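PDB 6RO8: cytochrome P450 RhF from Acinetobacter radioresistens, which probably acts as the heme-binding monooxygenase domain of a longer, self-sufficient cytochrome P450 that also carries reductase domains. Local coordinates for residues 163-168 / 189-194; 183-188 / 224-229; 194-199 / 211-216. One frame throughout, in Å; residues are numbered along the deposited sequence.

Interaction 1: 163-168 / 189-194; sequences LVQEML and ELRKFA
A thin side-chain contact between Gln165 and Arg191, backed by Val164, joins two helices of the cytochrome P450 fold: the short helix 163-168 and the helix 187-202, which corresponds to helix F of the family. The backbones stay well apart, with 11.8 Å between the CA atoms of Gln165 and Arg191, so the gap is spanned mainly by the arginine. Its CG lies anti to the backbone N (chi1 -161°) and the chain then runs extended to NE, which carries the guanidinium across to the other helix. There the amide of Gln165, brought round by a bend at chi2, meets the guanidinium at its edge; the two planes are 31° apart. NE2 of Gln165 sits 3.3 Å from NH1 of Arg191, but both are donors and the approach is no hydrogen bond. Trp169 engages both residues: it gives its indole NE1 hydrogen to Gln165 OE1 and makes a cation-pi contact with Arg191, and so probably helps to hold the two together. Val164, itself buried and also packed on Leu426, crosses Arg191 at about a right angle. The contact lies away from the ligand sites; the side chain of Arg191 is about 13 Å from the bound histidine. Val164 adds one methyl, CG1, which rests 4.2 Å from the charged NH2 of Arg191, a van der Waals approach only.

Interaction 2: 183-188 / 224-229; sequences PEDDMQ and SGRVLE
The turn leading into helix 187-202, the F helix of the cytochrome P450 fold, meets the long helix 207-233, its G helix, through Asp185 and Arg226. Asp185 stands just ahead of Asp186, the N-cap residue of helix 187-202, so this surface contact pairs the start of F with a point well along G. The pair is a long salt bridge: OD2 of Asp185 is 3.9 Å from NH2 of Arg226, beyond hydrogen-bonding distance. The carboxylate oxygen comes to the edge of the guanidinium, near its plane; the two planes are only 18° apart but offset, NH2 standing off the plane of the carboxylate. Arg226 leaves its helix with CG anti to the backbone N, and a bend at chi3 (68°) swings the guanidinium across towards the turn. The aspartate carboxylate has a second, weak partner, since OD1 receives a weak hydrogen bond from the hydroxyl of Tyr223, one turn back along the same helix as Arg226. The arginine also has Lys230 near its NH1, a like charge that the carboxylate may partly offset. One residue along from Arg226 the helix turns Val227 towards the turn, and Pro183 lies alongside it at a loose van der Waals distance. Val227 is also in touch with Met264, so its side chain lies between the turn and helix 257-270. The apolar approach is made by one methyl and one ring carbon, Val227 CG1 and Pro183 CD, 4.6 Å apart.

Interaction 3: 194-199 / 211-216; sequences AVAHTV and LEVAEG
Ala196 and Val213 face each other where helix 187-202 and helix 207-233, the F and G helices of the cytochrome P450 fold, run close together in roughly opposite directions. Both CB atoms point at the other helix, and the CA atoms of Ala196 and Val213 are 5.1 Å apart, a near approach for two helix backbones. The methyl of Ala196 is directed at the backbone of helix 207-233 and rests over Gly216, its CB 4.0 Å from the carbonyl C of Gly216. With no side chain at that glycine, the alanine can lie directly against the main chain. From the other helix Val213 reaches back with one branch: CG1, anti to the backbone N (chi1 -176°), lies at the carbonyl oxygen of Ala196 and 4.3 Å from Ala196 CB. Its second branch, CG2, turns towards Val199, one turn further along, where CG1 of Val199 is 4.5 Å away. Ala196 also touches Val217, which continues the same apolar surface. On the far side of helix 187-202, Thr198 and His197 turn away and pack on Val269 of helix 257-270, and the hydroxyl of Thr198 donates to the carbonyl oxygen of Val195, 3.3 Å from OG1. That oxygen also accepts the helical N-H of Val199. The carbonyl oxygen of Val195 is thus satisfied within its own helix, and the join between the two helices is held by van der Waals contact of small groups, which depends on close fit and not on directional bonds.

In the fold
From the N terminus, helix 163-168 comes first, and interaction 1 closes a loop through helix 170-179 and the turn at 183-188 to reach helix 187-202. Interaction 2 opens within that loop and closes beyond it on helix 207-233, so the two cross; they also touch, Leu190 CD1 lying 3.8 Å from Asp185 OD1. Interaction 3 follows interaction 1 in series, sharing Ala194, and is nested inside the loop closed by interaction 2. Interactions 2 and 3 therefore join helices 187-202 and 207-233 at two levels, one at the start of the former and one midway, while interaction 1 ties the former helix back to 163-168.

Interaction 1: 163-168 / 189-194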
ATOM      1  N   LEU A 163     -17.811  -0.822  -8.695  1.00 84.70           N
ATOM      2  CA  LEU A 163     -16.588  -0.824  -9.488  1.00 81.07           C
ATOM      3  C   LEU A 163     -15.528  -1.726  -8.881  1.00 83.42           C
ATOM      4  O   LEU A 163     -14.705  -2.284  -9.617  1.00 90.78           O
ATOM      5  CB  LEU A 163     -16.036   0.592  -9.635  1.00 76.93           C
ATOM      6  CG  LEU A 163     -16.987   1.573 -10.322  1.00 81.24           C
ATOM      7  CD1 LEU A 163     -16.353   2.948 -10.560  1.00 74.75           C
ATOM      8  CD2 LEU A 163     -17.566   0.995 -11.618  1.00 82.16           C
ATOM      9  N   VAL A 164     -15.518  -1.874  -7.551  1.00 78.70           N
ATOM     10  CA  VAL A 164     -14.536  -2.755  -6.923  1.00 87.30           C
ATOM     11  C   VAL A 164     -14.657  -4.156  -7.508  1.00 87.19           C
ATOM     12  O   VAL A 164     -13.688  -4.722  -8.029  1.00 90.36           O
ATOM     13  CB  VAL A 164     -14.704  -2.770  -5.391  1.00 81.11           C
ATOM     14  CG1 VAL A 164     -13.813  -3.846  -4.783  1.00 64.98           C
ATOM     15  CG2 VAL A 164     -14.376  -1.406  -4.791  1.00 77.52           C
ATOM     16  N   GLN A 165     -15.867  -4.710  -7.472  1.00 81.85           N
ATOM     17  CA  GLN A 165     -16.087  -6.063  -7.962  1.00 93.76           C
ATOM     18  C   GLN A 165     -16.049  -6.162  -9.483  1.00 93.28           C
ATOM     19  O   GLN A 165     -15.688  -7.219 -10.004  1.00 93.32           O
ATOM     20  CB  GLN A 165     -17.408  -6.612  -7.420  1.00 89.76           C
ATOM     21  CG  GLN A 165     -17.379  -8.122  -7.211  1.00109.38           C
ATOM     22  CD  GLN A 165     -16.105  -8.614  -6.509  1.00121.42           C
ATOM     23  OE1 GLN A 165     -15.465  -9.574  -6.963  1.00124.89           O
ATOM     24  NE2 GLN A 165     -15.735  -7.956  -5.396  1.00116.31           N
ATOM     25  N   GLU A 166     -16.359  -5.090 -10.209  1.00 85.80           N
ATOM     26  CA  GLU A 166     -16.292  -5.199 -11.663  1.00 97.10           C
ATOM     27  C   GLU A 166     -14.855  -5.173 -12.167  1.00 99.14           C
ATOM     28  O   GLU A 166     -14.506  -5.930 -13.080  1.00107.82           O
ATOM     29  CB  GLU A 166     -17.106  -4.087 -12.339  1.00 98.88           C
ATOM     30  CG  GLU A 166     -18.525  -3.928 -11.801  1.00103.32           C
ATOM     31  CD  GLU A 166     -19.515  -4.921 -12.399  1.00105.01           C
ATOM     32  OE1 GLU A 166     -20.622  -5.080 -11.811  1.00102.38           O
ATOM     33  OE2 GLU A 166     -19.188  -5.525 -13.448  1.00 99.72           O
ATOM     34  N   MET A 167     -14.004  -4.326 -11.598  1.00 91.08           N
ATOM     35  CA  MET A 167     -12.700  -4.148 -12.226  1.00 87.55           C
ATOM     36  C   MET A 167     -11.595  -3.771 -11.240  1.00 87.44           C
ATOM     37  O   MET A 167     -10.425  -4.111 -11.468  1.00 82.42           O
ATOM     38  CB  MET A 167     -12.775  -3.082 -13.342  1.00 75.93           C
ATOM     39  CG  MET A 167     -13.278  -1.709 -12.877  1.00 83.43           C
ATOM     40  SD  MET A 167     -13.514  -0.479 -14.181  1.00 90.93           S
ATOM     41  CE  MET A 167     -12.278  -0.922 -15.344  1.00 95.25           C
ATOM     42  N   LEU A 168     -11.945  -3.116 -10.123  1.00 85.70           N
ATOM     43  CA  LEU A 168     -10.921  -2.364  -9.398  1.00 80.83           C
ATOM     44  C   LEU A 168      -9.928  -3.270  -8.664  1.00 79.46           C
ATOM     45  O   LEU A 168      -8.765  -2.891  -8.521  1.00 77.33           O
ATOM     46  CB  LEU A 168     -11.570  -1.349  -8.447  1.00 75.69           C
ATOM     47  CG  LEU A 168     -12.071  -0.039  -9.106  1.00 76.09           C
ATOM     48  CD1 LEU A 168     -12.431   1.016  -8.071  1.00 67.67           C
ATOM     49  CD2 LEU A 168     -11.116   0.565 -10.177  1.00 71.55           C
ATOM     50  N   GLU A 189      -8.902 -17.087  -5.053  1.00108.60           N
ATOM     51  CA  GLU A 189      -7.958 -17.699  -4.123  1.00106.23           C
ATOM     52  C   GLU A 189      -6.745 -16.804  -3.906  1.00103.03           C
ATOM     53  O   GLU A 189      -6.286 -16.621  -2.771  1.00 99.19           O
ATOM     54  CB  GLU A 189      -7.532 -19.069  -4.639  1.00112.15           C
ATOM     55  CG  GLU A 189      -7.129 -20.046  -3.547  1.00126.70           C
ATOM     56  CD  GLU A 189      -8.289 -20.448  -2.639  1.00135.55           C
ATOM     57  OE1 GLU A 189      -9.464 -20.194  -2.998  1.00135.24           O
ATOM     58  OE2 GLU A 189      -8.018 -21.024  -1.560  1.00139.17           O
ATOM     59  N   LEU A 190      -6.202 -16.247  -4.990  1.00102.14           N
ATOM     60  CA  LEU A 190      -5.137 -15.264  -4.848  1.00 91.23           C
ATOM     61  C   LEU A 190      -5.595 -14.102  -3.991  1.00 93.28           C
ATOM     62  O   LEU A 190      -4.823 -13.568  -3.183  1.00 85.59           O
ATOM     63  CB  LEU A 190      -4.700 -14.760  -6.215  1.00 89.59           C
ATOM     64  CG  LEU A 190      -3.636 -15.642  -6.847  1.00100.66           C
ATOM     65  CD1 LEU A 190      -3.669 -15.500  -8.354  1.00105.12           C
ATOM     66  CD2 LEU A 190      -2.300 -15.244  -6.294  1.00 98.31           C
ATOM     67  N   ARG A 191      -6.859 -13.707  -4.149  1.00 92.59           N
ATOM     68  CA  ARG A 191      -7.375 -12.589  -3.380  1.00 88.24           C
ATOM     69  C   ARG A 191      -7.373 -12.897  -1.886  1.00 92.21           C
ATOM     70  O   ARG A 191      -6.880 -12.094  -1.083  1.00 97.85           O
ATOM     71  CB  ARG A 191      -8.768 -12.223  -3.862  1.00 88.30           C
ATOM     72  CG  ARG A 191      -9.163 -10.833  -3.450  1.00 92.89           C
ATOM     73  CD  ARG A 191     -10.659 -10.704  -3.432  1.00112.04           C
ATOM     74  NE  ARG A 191     -11.079  -9.322  -3.223  1.00125.49           N
ATOM     75  CZ  ARG A 191     -12.266  -8.844  -3.585  1.00128.96           C
ATOM     76  NH1 ARG A 191     -13.148  -9.638  -4.187  1.00132.73           N
ATOM     77  NH2 ARG A 191     -12.570  -7.574  -3.347  1.00123.69           N
ATOM     78  N   LYS A 192      -7.902 -14.053  -1.481  1.00 83.50           N
ATOM     79  CA  LYS A 192      -7.963 -14.265  -0.041  1.00 90.07           C
ATOM     80  C   LYS A 192      -6.575 -14.507   0.541  1.00 94.79           C
ATOM     81  O   LYS A 192      -6.324 -14.151   1.699  1.00 90.74           O
ATOM     82  CB  LYS A 192      -8.952 -15.384   0.314  1.00 89.34           C
ATOM     83  CG  LYS A 192      -8.756 -16.691  -0.366  1.00106.70           C
ATOM     84  CD  LYS A 192      -9.869 -17.668   0.033  1.00118.21           C
ATOM     85  CE  LYS A 192     -11.250 -17.145  -0.373  1.00119.53           C
ATOM     86  NZ  LYS A 192     -12.133 -18.258  -0.862  1.00126.58           N
ATOM     87  N   PHE A 193      -5.655 -15.056  -0.252  1.00 94.88           N
ATOM     88  CA  PHE A 193      -4.244 -15.052   0.125  1.00 86.74           C
ATOM     89  C   PHE A 193      -3.782 -13.654   0.535  1.00 86.34           C
ATOM     90  O   PHE A 193      -3.091 -13.489   1.552  1.00 92.09           O
ATOM     91  CB  PHE A 193      -3.389 -15.560  -1.036  1.00 82.83           C
ATOM     92  CG  PHE A 193      -3.171 -17.046  -1.034  1.00 94.15           C
ATOM     93  CD1 PHE A 193      -3.544 -17.816   0.051  1.00 94.38           C
ATOM     94  CD2 PHE A 193      -2.592 -17.675  -2.126  1.00101.35           C
ATOM     95  CE1 PHE A 193      -3.336 -19.187   0.051  1.00 98.21           C
ATOM     96  CE2 PHE A 193      -2.383 -19.046  -2.127  1.00103.85           C
ATOM     97  CZ  PHE A 193      -2.758 -19.801  -1.037  1.00100.60           C
ATOM     98  N   ALA A 194      -4.159 -12.634  -0.242  1.00 77.54           N
ATOM     99  CA  ALA A 194      -3.732 -11.274   0.064  1.00 76.18           C
ATOM    100  C   ALA A 194      -4.394 -10.755   1.332  1.00 84.92           C
ATOM    101  O   ALA A 194      -3.756 -10.056   2.132  1.00 81.31           O
ATOM    102  CB  ALA A 194      -4.047 -10.349  -1.105  1.00 76.03           C
TER

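Interaction 2: 183-188 / 224-229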
ATOM      1  N   PRO A 183       1.927 -17.160 -13.443  1.00 98.16           N
ATOM      2  CA  PRO A 183       0.746 -17.568 -14.222  1.00 98.72           C
ATOM      3  C   PRO A 183      -0.539 -17.372 -13.433  1.00104.98           C
ATOM      4  O   PRO A 183      -0.661 -17.823 -12.292  1.00109.20           O
ATOM      5  CB  PRO A 183       0.995 -19.055 -14.507  1.00 92.65           C
ATOM      6  CG  PRO A 183       2.390 -19.337 -14.058  1.00 96.47           C
ATOM      7  CD  PRO A 183       2.732 -18.315 -13.022  1.00 96.87           C
ATOM      8  N   GLU A 184      -1.498 -16.692 -14.052  1.00114.06           N
ATOM      9  CA  GLU A 184      -2.815 -16.543 -13.456  1.00120.90           C
ATOM     10  C   GLU A 184      -3.391 -17.910 -13.135  1.00119.35           C
ATOM     11  O   GLU A 184      -3.245 -18.855 -13.907  1.00126.30           O
ATOM     12  CB  GLU A 184      -3.744 -15.798 -14.416  1.00135.60           C
ATOM     13  CG  GLU A 184      -3.054 -14.724 -15.253  1.00142.38           C
ATOM     14  CD  GLU A 184      -3.948 -14.157 -16.341  1.00151.18           C
ATOM     15  OE1 GLU A 184      -4.664 -14.944 -17.010  1.00154.10           O
ATOM     16  OE2 GLU A 184      -3.933 -12.919 -16.520  1.00152.49           O
ATOM     17  N   ASP A 185      -4.021 -18.025 -11.976  1.00118.77           N
ATOM     18  CA  ASP A 185      -5.009 -19.080 -11.801  1.00127.78           C
ATOM     19  C   ASP A 185      -6.123 -18.540 -10.921  1.00123.17           C
ATOM     20  O   ASP A 185      -6.581 -17.417 -11.147  1.00127.76           O
ATOM     21  CB  ASP A 185      -4.403 -20.367 -11.229  1.00133.84           C
ATOM     22  CG  ASP A 185      -3.526 -20.134 -10.031  1.00124.09           C
ATOM     23  OD1 ASP A 185      -3.208 -18.965  -9.741  1.00123.38           O
ATOM     24  OD2 ASP A 185      -3.151 -21.137  -9.390  1.00121.95           O
ATOM     25  N   ASP A 186      -6.575 -19.315  -9.933  1.00120.01           N
ATOM     26  CA  ASP A 186      -7.726 -18.901  -9.135  1.00119.65           C
ATOM     27  C   ASP A 186      -7.488 -17.519  -8.538  1.00108.61           C
ATOM     28  O   ASP A 186      -6.611 -17.336  -7.691  1.00100.00           O
ATOM     29  CB  ASP A 186      -8.034 -19.927  -8.048  1.00126.86           C
ATOM     30  CG  ASP A 186      -9.480 -19.850  -7.571  1.00137.55           C
ATOM     31  OD1 ASP A 186     -10.159 -18.844  -7.873  1.00138.15           O
ATOM     32  OD2 ASP A 186      -9.933 -20.795  -6.880  1.00146.20           O
ATOM     33  N   MET A 187      -8.248 -16.535  -9.010  1.00103.94           N
ATOM     34  CA  MET A 187      -8.027 -15.166  -8.583  1.00 99.49           C
ATOM     35  C   MET A 187      -8.755 -14.854  -7.293  1.00101.44           C
ATOM     36  O   MET A 187      -8.286 -14.020  -6.511  1.00 98.97           O
ATOM     37  CB  MET A 187      -8.469 -14.209  -9.678  1.00103.06           C
ATOM     38  CG  MET A 187      -7.823 -14.537 -10.986  1.00112.61           C
ATOM     39  SD  MET A 187      -6.538 -13.359 -11.379  1.00117.23           S
ATOM     40  CE  MET A 187      -7.567 -11.922 -11.676  1.00118.84           C
ATOM     41  N   GLN A 188      -9.899 -15.495  -7.057  1.00100.31           N
ATOM     42  CA  GLN A 188     -10.508 -15.376  -5.743  1.00104.97           C
ATOM     43  C   GLN A 188      -9.624 -16.025  -4.685  1.00110.26           C
ATOM     44  O   GLN A 188      -9.561 -15.543  -3.546  1.00110.49           O
ATOM     45  CB  GLN A 188     -11.916 -15.976  -5.749  1.00110.58           C
ATOM     46  CG  GLN A 188     -13.002 -15.034  -6.308  1.00119.17           C
ATOM     47  CD  GLN A 188     -13.147 -13.716  -5.524  1.00128.49           C
ATOM     48  OE1 GLN A 188     -12.761 -13.623  -4.351  1.00130.29           O
ATOM     49  NE2 GLN A 188     -13.712 -12.694  -6.174  1.00126.44           N
ATOM     50  N   SER A 224       3.507 -19.936  -2.971  1.00 91.49           N
ATOM     51  CA  SER A 224       4.623 -19.173  -3.519  1.00 94.95           C
ATOM     52  C   SER A 224       5.826 -20.078  -3.715  1.00 92.43           C
ATOM     53  O   SER A 224       6.580 -19.917  -4.686  1.00 92.99           O
ATOM     54  CB  SER A 224       4.939 -17.972  -2.609  1.00 88.76           C
ATOM     55  OG  SER A 224       4.699 -18.301  -1.251  1.00111.76           O
ATOM     56  N   GLY A 225       5.997 -21.058  -2.827  1.00 90.29           N
ATOM     57  CA  GLY A 225       7.050 -22.032  -3.034  1.00 93.25           C
ATOM     58  C   GLY A 225       6.892 -22.810  -4.325  1.00 93.32           C
ATOM     59  O   GLY A 225       7.813 -22.856  -5.138  1.00 88.42           O
ATOM     60  N   ARG A 226       5.732 -23.455  -4.507  1.00112.21           N
ATOM     61  CA  ARG A 226       5.468 -24.228  -5.717  1.00116.46           C
ATOM     62  C   ARG A 226       5.636 -23.361  -6.973  1.00115.89           C
ATOM     63  O   ARG A 226       6.209 -23.803  -7.981  1.00118.47           O
ATOM     64  CB  ARG A 226       4.053 -24.846  -5.633  1.00123.36           C
ATOM     65  CG  ARG A 226       3.660 -25.785  -6.808  1.00144.37           C
ATOM     66  CD  ARG A 226       2.128 -25.947  -6.995  1.00147.79           C
ATOM     67  NE  ARG A 226       1.455 -24.730  -7.464  1.00145.88           N
ATOM     68  CZ  ARG A 226       0.390 -24.709  -8.261  1.00144.20           C
ATOM     69  NH1 ARG A 226      -0.107 -25.856  -8.745  1.00145.50           N
ATOM     70  NH2 ARG A 226      -0.141 -23.541  -8.636  1.00138.22           N
ATOM     71  N   VAL A 227       5.174 -22.110  -6.913  1.00103.70           N
ATOM     72  CA  VAL A 227       5.295 -21.200  -8.051  1.00101.06           C
ATOM     73  C   VAL A 227       6.761 -20.943  -8.375  1.00106.77           C
ATOM     74  O   VAL A 227       7.212 -21.133  -9.511  1.00102.38           O
ATOM     75  CB  VAL A 227       4.554 -19.880  -7.767  1.00 88.48           C
ATOM     76  CG1 VAL A 227       4.722 -18.917  -8.928  1.00 85.76           C
ATOM     77  CG2 VAL A 227       3.085 -20.130  -7.505  1.00 89.22           C
ATOM     78  N   LEU A 228       7.512 -20.471  -7.376  1.00106.19           N
ATOM     79  CA  LEU A 228       8.924 -20.163  -7.557  1.00105.10           C
ATOM     80  C   LEU A 228       9.695 -21.368  -8.062  1.00111.89           C
ATOM     81  O   LEU A 228      10.706 -21.202  -8.753  1.00108.94           O
ATOM     82  CB  LEU A 228       9.515 -19.668  -6.233  1.00 99.31           C
ATOM     83  CG  LEU A 228      11.001 -19.327  -6.231  1.00 96.71           C
ATOM     84  CD1 LEU A 228      11.242 -18.154  -7.149  1.00102.38           C
ATOM     85  CD2 LEU A 228      11.497 -19.014  -4.836  1.00 94.24           C
ATOM     86  N   GLU A 229       9.221 -22.573  -7.740  1.00115.63           N
ATOM     87  CA  GLU A 229       9.896 -23.782  -8.182  1.00117.52           C
ATOM     88  C   GLU A 229       9.664 -24.019  -9.660  1.00113.65           C
ATOM     89  O   GLU A 229      10.600 -24.363 -10.392  1.00121.78           O
ATOM     90  CB  GLU A 229       9.420 -24.978  -7.355  1.00129.47           C
ATOM     91  CG  GLU A 229      10.399 -26.146  -7.315  1.00143.18           C
ATOM     92  CD  GLU A 229      11.838 -25.710  -7.067  1.00152.41           C
ATOM     93  OE1 GLU A 229      12.052 -24.784  -6.248  1.00152.85           O
ATOM     94  OE2 GLU A 229      12.756 -26.296  -7.688  1.00155.12           O
TER

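Interaction 3: 194-199 / 211-216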
ATOM      1  N   ALA A 194      -4.159 -12.634  -0.242  1.00 77.54           N
ATOM      2  CA  ALA A 194      -3.732 -11.274   0.064  1.00 76.18           C
ATOM      3  C   ALA A 194      -4.394 -10.755   1.332  1.00 84.92           C
ATOM      4  O   ALA A 194      -3.756 -10.056   2.132  1.00 81.31           O
ATOM      5  CB  ALA A 194      -4.047 -10.349  -1.105  1.00 76.03           C
ATOM      6  N   VAL A 195      -5.678 -11.068   1.525  1.00 82.30           N
ATOM      7  CA  VAL A 195      -6.343 -10.680   2.763  1.00 78.05           C
ATOM      8  C   VAL A 195      -5.632 -11.299   3.955  1.00 80.19           C
ATOM      9  O   VAL A 195      -5.325 -10.616   4.942  1.00 82.80           O
ATOM     10  CB  VAL A 195      -7.828 -11.073   2.731  1.00 76.27           C
ATOM     11  CG1 VAL A 195      -8.479 -10.720   4.065  1.00 69.79           C
ATOM     12  CG2 VAL A 195      -8.531 -10.365   1.581  1.00 69.48           C
ATOM     13  N   ALA A 196      -5.336 -12.601   3.869  1.00 77.75           N
ATOM     14  CA  ALA A 196      -4.710 -13.274   5.003  1.00 76.48           C
ATOM     15  C   ALA A 196      -3.364 -12.650   5.316  1.00 78.02           C
ATOM     16  O   ALA A 196      -3.027 -12.441   6.487  1.00 73.35           O
ATOM     17  CB  ALA A 196      -4.555 -14.772   4.740  1.00 64.99           C
ATOM     18  N   HIS A 197      -2.601 -12.295   4.282  1.00 76.60           N
ATOM     19  CA  HIS A 197      -1.302 -11.686   4.533  1.00 72.77           C
ATOM     20  C   HIS A 197      -1.431 -10.299   5.168  1.00 78.37           C
ATOM     21  O   HIS A 197      -0.638  -9.945   6.051  1.00 71.48           O
ATOM     22  CB  HIS A 197      -0.503 -11.620   3.244  1.00 66.28           C
ATOM     23  CG  HIS A 197       0.746 -10.821   3.371  1.00 75.62           C
ATOM     24  ND1 HIS A 197       0.993  -9.700   2.607  1.00 77.21           N
ATOM     25  CD2 HIS A 197       1.806 -10.957   4.202  1.00 76.20           C
ATOM     26  CE1 HIS A 197       2.163  -9.191   2.951  1.00 77.08           C
ATOM     27  NE2 HIS A 197       2.676  -9.936   3.914  1.00 72.44           N
ATOM     28  N   THR A 198      -2.418  -9.495   4.746  1.00 75.87           N
ATOM     29  CA  THR A 198      -2.475  -8.135   5.281  1.00 74.90           C
ATOM     30  C   THR A 198      -3.108  -8.095   6.669  1.00 74.86           C
ATOM     31  O   THR A 198      -2.582  -7.426   7.567  1.00 79.83           O
ATOM     32  CB  THR A 198      -3.224  -7.192   4.335  1.00 74.59           C
ATOM     33  OG1 THR A 198      -4.620  -7.488   4.378  1.00 96.75           O
ATOM     34  CG2 THR A 198      -2.707  -7.306   2.886  1.00 67.13           C
ATOM     35  N   VAL A 199      -4.232  -8.791   6.861  1.00 69.13           N
ATOM     36  CA  VAL A 199      -4.839  -8.900   8.190  1.00 74.28           C
ATOM     37  C   VAL A 199      -3.854  -9.484   9.201  1.00 75.92           C
ATOM     38  O   VAL A 199      -3.768  -9.024  10.347  1.00 71.01           O
ATOM     39  CB  VAL A 199      -6.113  -9.756   8.118  1.00 74.56           C
ATOM     40  CG1 VAL A 199      -6.652  -9.958   9.510  1.00 76.38           C
ATOM     41  CG2 VAL A 199      -7.118  -9.110   7.204  1.00 80.41           C
ATOM     42  N   LEU A 211      -6.472 -18.489  13.747  1.00 92.93           N
ATOM     43  CA  LEU A 211      -6.079 -19.777  13.187  1.00 94.90           C
ATOM     44  C   LEU A 211      -6.283 -19.805  11.676  1.00 94.70           C
ATOM     45  O   LEU A 211      -5.382 -20.200  10.928  1.00 92.78           O
ATOM     46  CB  LEU A 211      -6.862 -20.895  13.864  1.00 91.87           C
ATOM     47  CG  LEU A 211      -6.166 -21.548  15.052  1.00101.31           C
ATOM     48  CD1 LEU A 211      -5.433 -20.522  15.900  1.00103.42           C
ATOM     49  CD2 LEU A 211      -7.183 -22.307  15.895  1.00100.86           C
ATOM     50  N   GLU A 212      -7.468 -19.392  11.208  1.00 95.76           N
ATOM     51  CA  GLU A 212      -7.732 -19.359   9.773  1.00 90.77           C
ATOM     52  C   GLU A 212      -6.703 -18.511   9.058  1.00 84.65           C
ATOM     53  O   GLU A 212      -6.176 -18.908   8.013  1.00 96.66           O
ATOM     54  CB  GLU A 212      -9.129 -18.808   9.500  1.00106.42           C
ATOM     55  CG  GLU A 212     -10.178 -19.242  10.507  1.00131.04           C
ATOM     56  CD  GLU A 212     -11.566 -18.757  10.136  1.00143.88           C
ATOM     57  OE1 GLU A 212     -12.543 -19.235  10.756  1.00147.18           O
ATOM     58  OE2 GLU A 212     -11.672 -17.898   9.227  1.00144.27           O
ATOM     59  N   VAL A 213      -6.405 -17.332   9.608  1.00 77.32           N
ATOM     60  CA  VAL A 213      -5.428 -16.445   8.982  1.00 84.09           C
ATOM     61  C   VAL A 213      -4.065 -17.118   8.921  1.00 90.47           C
ATOM     62  O   VAL A 213      -3.361 -17.033   7.903  1.00 86.57           O
ATOM     63  CB  VAL A 213      -5.362 -15.096   9.727  1.00 79.27           C
ATOM     64  CG1 VAL A 213      -4.429 -14.165   9.007  1.00 75.69           C
ATOM     65  CG2 VAL A 213      -6.746 -14.468   9.815  1.00 78.81           C
ATOM     66  N   ALA A 214      -3.676 -17.804  10.005  1.00 83.31           N
ATOM     67  CA  ALA A 214      -2.406 -18.521  10.013  1.00 79.73           C
ATOM     68  C   ALA A 214      -2.381 -19.596   8.934  1.00 78.16           C
ATOM     69  O   ALA A 214      -1.419 -19.692   8.160  1.00 80.48           O
ATOM     70  CB  ALA A 214      -2.146 -19.124  11.393  1.00 74.73           C
ATOM     71  N   GLU A 215      -3.431 -20.423   8.876  1.00 79.23           N
ATOM     72  CA  GLU A 215      -3.589 -21.356   7.765  1.00 86.69           C
ATOM     73  C   GLU A 215      -3.443 -20.643   6.420  1.00 90.03           C
ATOM     74  O   GLU A 215      -2.640 -21.048   5.572  1.00 86.90           O
ATOM     75  CB  GLU A 215      -4.944 -22.054   7.864  1.00 89.69           C
ATOM     76  CG  GLU A 215      -4.897 -23.361   8.637  1.00108.12           C
ATOM     77  CD  GLU A 215      -4.060 -24.415   7.934  1.00119.11           C
ATOM     78  OE1 GLU A 215      -3.787 -24.252   6.724  1.00120.48           O
ATOM     79  OE2 GLU A 215      -3.667 -25.405   8.589  1.00127.05           O
ATOM     80  N   GLY A 216      -4.196 -19.554   6.224  1.00 85.61           N
ATOM     81  CA  GLY A 216      -4.120 -18.828   4.966  1.00 85.71           C
ATOM     82  C   GLY A 216      -2.722 -18.337   4.658  1.00 85.09           C
ATOM     83  O   GLY A 216      -2.214 -18.515   3.548  1.00 87.81           O
TER